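Long-range contacts in chitinase (PDB 5GZT), which probably hydrolyses internal beta-1,4 linkages between N-acetylglucosamine units of chitin and chitodextrins: residues E94-A99 against T116-N121; D104-L109 against Q125-G130. All blocks are in the same frame, centred on the assembly; numbering follows the deposited sequence. Where two conformers were deposited one is given.

Both contacts lie in the N-terminal part of the chain, which winds as a parallel beta-helix. Their centres are about 61 and 68 Å from the centre of the chain. The chain passes 94-99, then 104-109, then returns through 116-121 and 125-130. Contact 1 closes its loop when 116-121 settles beside 94-99. Contact 2 closes when 125-130 settles beside 104-109. The segments alternate, so the two loops cross. Each contact joins successive coils on a different sheet of the helix. The sheets meet in the interior: V98 CG1 lies 3.6 Å from A105 CB, and L118 CD2 lies 3.9 Å from I126 CG1. L96 and V98 also pack on I107.

Contact 1 of 2, residues E94-A99 against T116-N121; sequences ERLTVA and TTLTLN
L96 and T119 meet at the edges of their flat peptide groups, C=O to N-H, in a parallel ladder. R95, T97, T117 and T119 stand on one face of the sheet. L96, V98, L118 and L120 stand on the other. Strands 95-98 and 117-120 run within 12° of parallel. T119 N donates to L96 O at 2.9 Å. L96 N donates to T117 O at 2.8 Å. V98 N to T119 O continues the ladder. T117 N to E94 O and N121 N to V98 O close its two ends less straight.

On the threonine face, T97 OG1 and T119 OG1 both lie anti to the carbonyl carbon (chi1 -65° and -55°). This shared rotamer puts both hydroxyls where one water bonds to each. The water lies 2.7 Å from T119 OG1. The water also donates to L96 O at 2.9 Å, so this oxygen is gripped twice.

On the buried face the paired aliphatic side chains lie side by side, pointing the same way. L118 CD1 packs 3.6 Å from L96 CG. L120 CD2 reaches V98 CG2 at 3.9 Å. F146 of the next coil packs on L118 and L120.

The contact therefore splits its chemistry: a polar face where one water joins T97, T119 and the backbone, and an aliphatic row lining the beta-helix core.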
# COMPACT_ATOMS: atom_id res chain seq x y z
N GLU B 94 -53.89 -8.69 5.60
CA GLU B 94 -52.47 -9.10 5.96
C GLU B 94 -52.29 -10.60 5.85
O GLU B 94 -51.38 -11.09 5.22
CB GLU B 94 -52.07 -8.62 7.36
CG GLU B 94 -51.57 -7.17 7.44
CD GLU B 94 -51.65 -6.55 8.87
OE1 GLU B 94 -51.79 -7.27 9.89
OE2 GLU B 94 -51.59 -5.31 8.97
N ARG B 95 -53.16 -11.33 6.47
CA ARG B 95 -53.00 -12.77 6.50
C ARG B 95 -54.37 -13.39 6.34
O ARG B 95 -55.28 -13.20 7.15
CB ARG B 95 -52.24 -13.23 7.78
CG ARG B 95 -50.78 -12.72 7.88
CD ARG B 95 -50.13 -12.75 9.30
NE ARG B 95 -51.03 -12.15 10.29
CZ ARG B 95 -51.09 -10.85 10.63
NH1 ARG B 95 -50.28 -9.94 10.13
NH2 ARG B 95 -51.98 -10.46 11.48
N LEU B 96 -54.52 -14.13 5.27
CA LEU B 96 -55.79 -14.79 5.04
C LEU B 96 -55.46 -16.24 5.17
O LEU B 96 -54.52 -16.72 4.51
CB LEU B 96 -56.30 -14.47 3.63
CG LEU B 96 -57.52 -15.16 3.03
CD1 LEU B 96 -58.72 -15.30 3.90
CD2 LEU B 96 -57.93 -14.37 1.76
N THR B 97 -56.27 -16.98 5.92
CA THR B 97 -55.99 -18.37 6.21
C THR B 97 -57.21 -19.17 5.94
O THR B 97 -58.28 -18.82 6.43
CB THR B 97 -55.52 -18.53 7.70
OG1 THR B 97 -54.26 -17.85 7.89
CG2 THR B 97 -55.39 -20.02 8.05
N VAL B 98 -57.05 -20.26 5.17
CA VAL B 98 -58.14 -21.11 4.87
C VAL B 98 -57.85 -22.43 5.63
O VAL B 98 -56.88 -23.13 5.35
CB VAL B 98 -58.28 -21.34 3.36
CG1 VAL B 98 -59.51 -22.14 3.10
CG2 VAL B 98 -58.31 -19.98 2.60
N ALA B 99 -58.73 -22.76 6.56
CA ALA B 99 -58.52 -23.88 7.48
C ALA B 99 -58.83 -25.19 6.85
O ALA B 99 -59.62 -25.26 5.89
CB ALA B 99 -59.42 -23.69 8.73
N THR B 116 -51.46 -9.94 1.52
CA THR B 116 -49.98 -10.06 1.62
C THR B 116 -49.53 -11.56 1.78
O THR B 116 -48.57 -12.02 1.14
CB THR B 116 -49.47 -9.32 2.87
OG1 THR B 116 -49.90 -7.98 2.81
CG2 THR B 116 -47.92 -9.36 2.98
N THR B 117 -50.22 -12.27 2.68
CA THR B 117 -49.99 -13.71 2.95
C THR B 117 -51.26 -14.51 2.92
O THR B 117 -52.23 -14.22 3.64
CB THR B 117 -49.21 -13.89 4.29
OG1 THR B 117 -48.00 -13.15 4.15
CG2 THR B 117 -48.86 -15.38 4.55
N LEU B 118 -51.27 -15.51 2.05
CA LEU B 118 -52.39 -16.42 1.98
C LEU B 118 -51.88 -17.84 2.39
O LEU B 118 -51.00 -18.38 1.72
CB LEU B 118 -53.02 -16.45 0.57
CG LEU B 118 -54.08 -17.48 0.34
CD1 LEU B 118 -55.39 -17.27 1.07
CD2 LEU B 118 -54.34 -17.71 -1.13
N THR B 119 -52.49 -18.43 3.42
CA THR B 119 -52.10 -19.75 3.94
C THR B 119 -53.22 -20.74 3.67
O THR B 119 -54.34 -20.57 4.12
CB THR B 119 -51.69 -19.67 5.41
OG1 THR B 119 -50.67 -18.69 5.54
CG2 THR B 119 -51.20 -21.00 5.97
N LEU B 120 -52.89 -21.80 2.95
CA LEU B 120 -53.85 -22.80 2.56
C LEU B 120 -53.63 -24.17 3.24
O LEU B 120 -52.56 -24.78 3.07
CB LEU B 120 -53.76 -22.97 1.05
CG LEU B 120 -53.91 -21.68 0.21
CD1 LEU B 120 -53.75 -22.01 -1.26
CD2 LEU B 120 -55.27 -21.11 0.50
N ASN B 121 -54.70 -24.64 3.92
CA ASN B 121 -54.71 -25.89 4.68
C ASN B 121 -55.77 -26.80 4.21
O ASN B 121 -55.95 -27.87 4.81
CB ASN B 121 -54.89 -25.54 6.18
CG ASN B 121 -53.68 -24.86 6.77
OD1 ASN B 121 -53.77 -23.78 7.43
ND2 ASN B 121 -52.57 -25.51 6.67
O HOH W 1 -52.16 -16.53 6.25

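Contact 2 of 2, residues D104-L109 against Q125-G130; sequences DAVIVL and QIKGQG
I107 and its neighbours in V106-L109 pair in parallel with Q125-K127 of the adjacent coil through backbone hydrogen bonds. I107 is held on both its N-H and its C=O. I107 N donates to Q125 O at 2.9 Å, and I107 O accepts K127 N at 2.8 Å. L109 N to K127 O is the shortest, 2.7 Å, and Q125 N to A105 O the longest. Beyond K127 segment 125-130 turns through G128 and Q129. G130 N then donates to L109 O at 2.8 Å, from 49° out of the carbonyl plane.

Apolar packing differs between the faces. Inside, L109 and I126 lie side by side, with L109 CD1 4.1 Å from I126 CG2. I107 CB meets I126 CG1. L109 CB also touches G130 CA at 3.8 Å. Outside, K127 is extended beyond CG (chi2 -174°, chi3 178°), which lays K127 CD and CE across V106 CG1, each 3.8 Å from it.

One water bridges the segments: it donates to D104 O and to Q125 OE1, the latter at 3.0 Å.

The contact thus keeps branched aliphatic groups in the beta-helix core. On the outer face, the methylenes of K127 lie on V106, and the bridging water ties the Q125 side chain to the loop before the strand.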
# COMPACT_ATOMS: atom_id res chain seq x y z
N ASP B 104 -63.81 -27.53 0.03
CA ASP B 104 -64.22 -26.85 -1.24
C ASP B 104 -64.25 -25.35 -1.11
O ASP B 104 -64.99 -24.68 -1.81
CB ASP B 104 -65.61 -27.31 -1.68
CG ASP B 104 -65.68 -28.78 -2.04
OD1 ASP B 104 -64.68 -29.30 -2.55
OD2 ASP B 104 -66.77 -29.40 -1.87
N ALA B 105 -63.47 -24.81 -0.19
CA ALA B 105 -63.38 -23.35 -0.03
C ALA B 105 -63.16 -22.61 -1.40
O ALA B 105 -62.46 -23.13 -2.27
CB ALA B 105 -62.27 -22.97 0.95
N VAL B 106 -63.80 -21.45 -1.58
CA VAL B 106 -63.48 -20.59 -2.76
C VAL B 106 -63.21 -19.23 -2.23
O VAL B 106 -64.01 -18.73 -1.40
CB VAL B 106 -64.71 -20.47 -3.73
CG1 VAL B 106 -64.42 -19.49 -4.88
CG2 VAL B 106 -65.09 -21.87 -4.25
N ILE B 107 -62.15 -18.61 -2.76
CA ILE B 107 -61.75 -17.31 -2.33
C ILE B 107 -61.76 -16.48 -3.64
O ILE B 107 -61.02 -16.81 -4.58
CB ILE B 107 -60.34 -17.26 -1.77
CG1 ILE B 107 -60.14 -18.25 -0.61
CG2 ILE B 107 -60.06 -15.86 -1.30
CD1 ILE B 107 -60.84 -17.89 0.71
N VAL B 108 -62.55 -15.41 -3.67
CA VAL B 108 -62.67 -14.55 -4.90
C VAL B 108 -62.04 -13.22 -4.58
O VAL B 108 -62.57 -12.47 -3.68
CB VAL B 108 -64.12 -14.31 -5.32
CG1 VAL B 108 -64.16 -13.60 -6.70
CG2 VAL B 108 -64.94 -15.61 -5.25
N LEU B 109 -60.91 -12.92 -5.24
CA LEU B 109 -60.20 -11.71 -4.95
C LEU B 109 -60.38 -10.79 -6.12
O LEU B 109 -59.84 -11.06 -7.21
CB LEU B 109 -58.68 -11.96 -4.75
CG LEU B 109 -58.29 -12.97 -3.63
CD1 LEU B 109 -56.78 -12.96 -3.49
CD2 LEU B 109 -58.92 -12.61 -2.29
N GLN B 125 -59.92 -23.00 -4.21
CA GLN B 125 -59.96 -22.32 -5.51
C GLN B 125 -59.89 -20.82 -5.28
O GLN B 125 -60.80 -20.27 -4.68
CB GLN B 125 -61.23 -22.66 -6.24
CG GLN B 125 -61.26 -24.11 -6.70
CD GLN B 125 -62.53 -24.46 -7.49
OE1 GLN B 125 -63.64 -24.57 -6.93
NE2 GLN B 125 -62.38 -24.58 -8.81
N ILE B 126 -58.86 -20.16 -5.81
CA ILE B 126 -58.70 -18.74 -5.66
C ILE B 126 -58.94 -18.15 -7.06
O ILE B 126 -58.27 -18.51 -8.06
CB ILE B 126 -57.31 -18.28 -5.17
CG1 ILE B 126 -57.00 -18.87 -3.74
CG2 ILE B 126 -57.20 -16.73 -5.11
CD1 ILE B 126 -56.35 -20.24 -3.79
N LYS B 127 -59.90 -17.23 -7.09
CA LYS B 127 -60.43 -16.67 -8.33
C LYS B 127 -60.21 -15.18 -8.32
O LYS B 127 -60.21 -14.54 -7.24
CB LYS B 127 -61.95 -16.90 -8.37
CG LYS B 127 -62.32 -18.39 -8.38
CD LYS B 127 -63.81 -18.69 -8.56
CE LYS B 127 -63.95 -20.25 -8.60
NZ LYS B 127 -65.35 -20.79 -8.62
N GLY B 128 -60.20 -14.65 -9.53
CA GLY B 128 -60.23 -13.24 -9.76
C GLY B 128 -58.82 -12.76 -10.02
O GLY B 128 -57.90 -13.53 -9.94
N GLN B 129 -58.72 -11.43 -10.23
CA GLN B 129 -57.52 -10.75 -10.68
C GLN B 129 -56.81 -10.07 -9.53
O GLN B 129 -55.70 -9.54 -9.74
CB GLN B 129 -57.92 -9.73 -11.85
CG GLN B 129 -58.32 -10.48 -13.10
CD GLN B 129 -57.22 -11.35 -13.72
OE1 GLN B 129 -57.37 -12.61 -13.91
NE2 GLN B 129 -56.12 -10.71 -14.03
N GLY B 130 -57.42 -10.09 -8.35
CA GLY B 130 -56.74 -9.75 -7.11
C GLY B 130 -55.36 -10.43 -6.88
O GLY B 130 -55.03 -11.40 -7.56
O HOH W 2 -64.97 -25.50 -4.46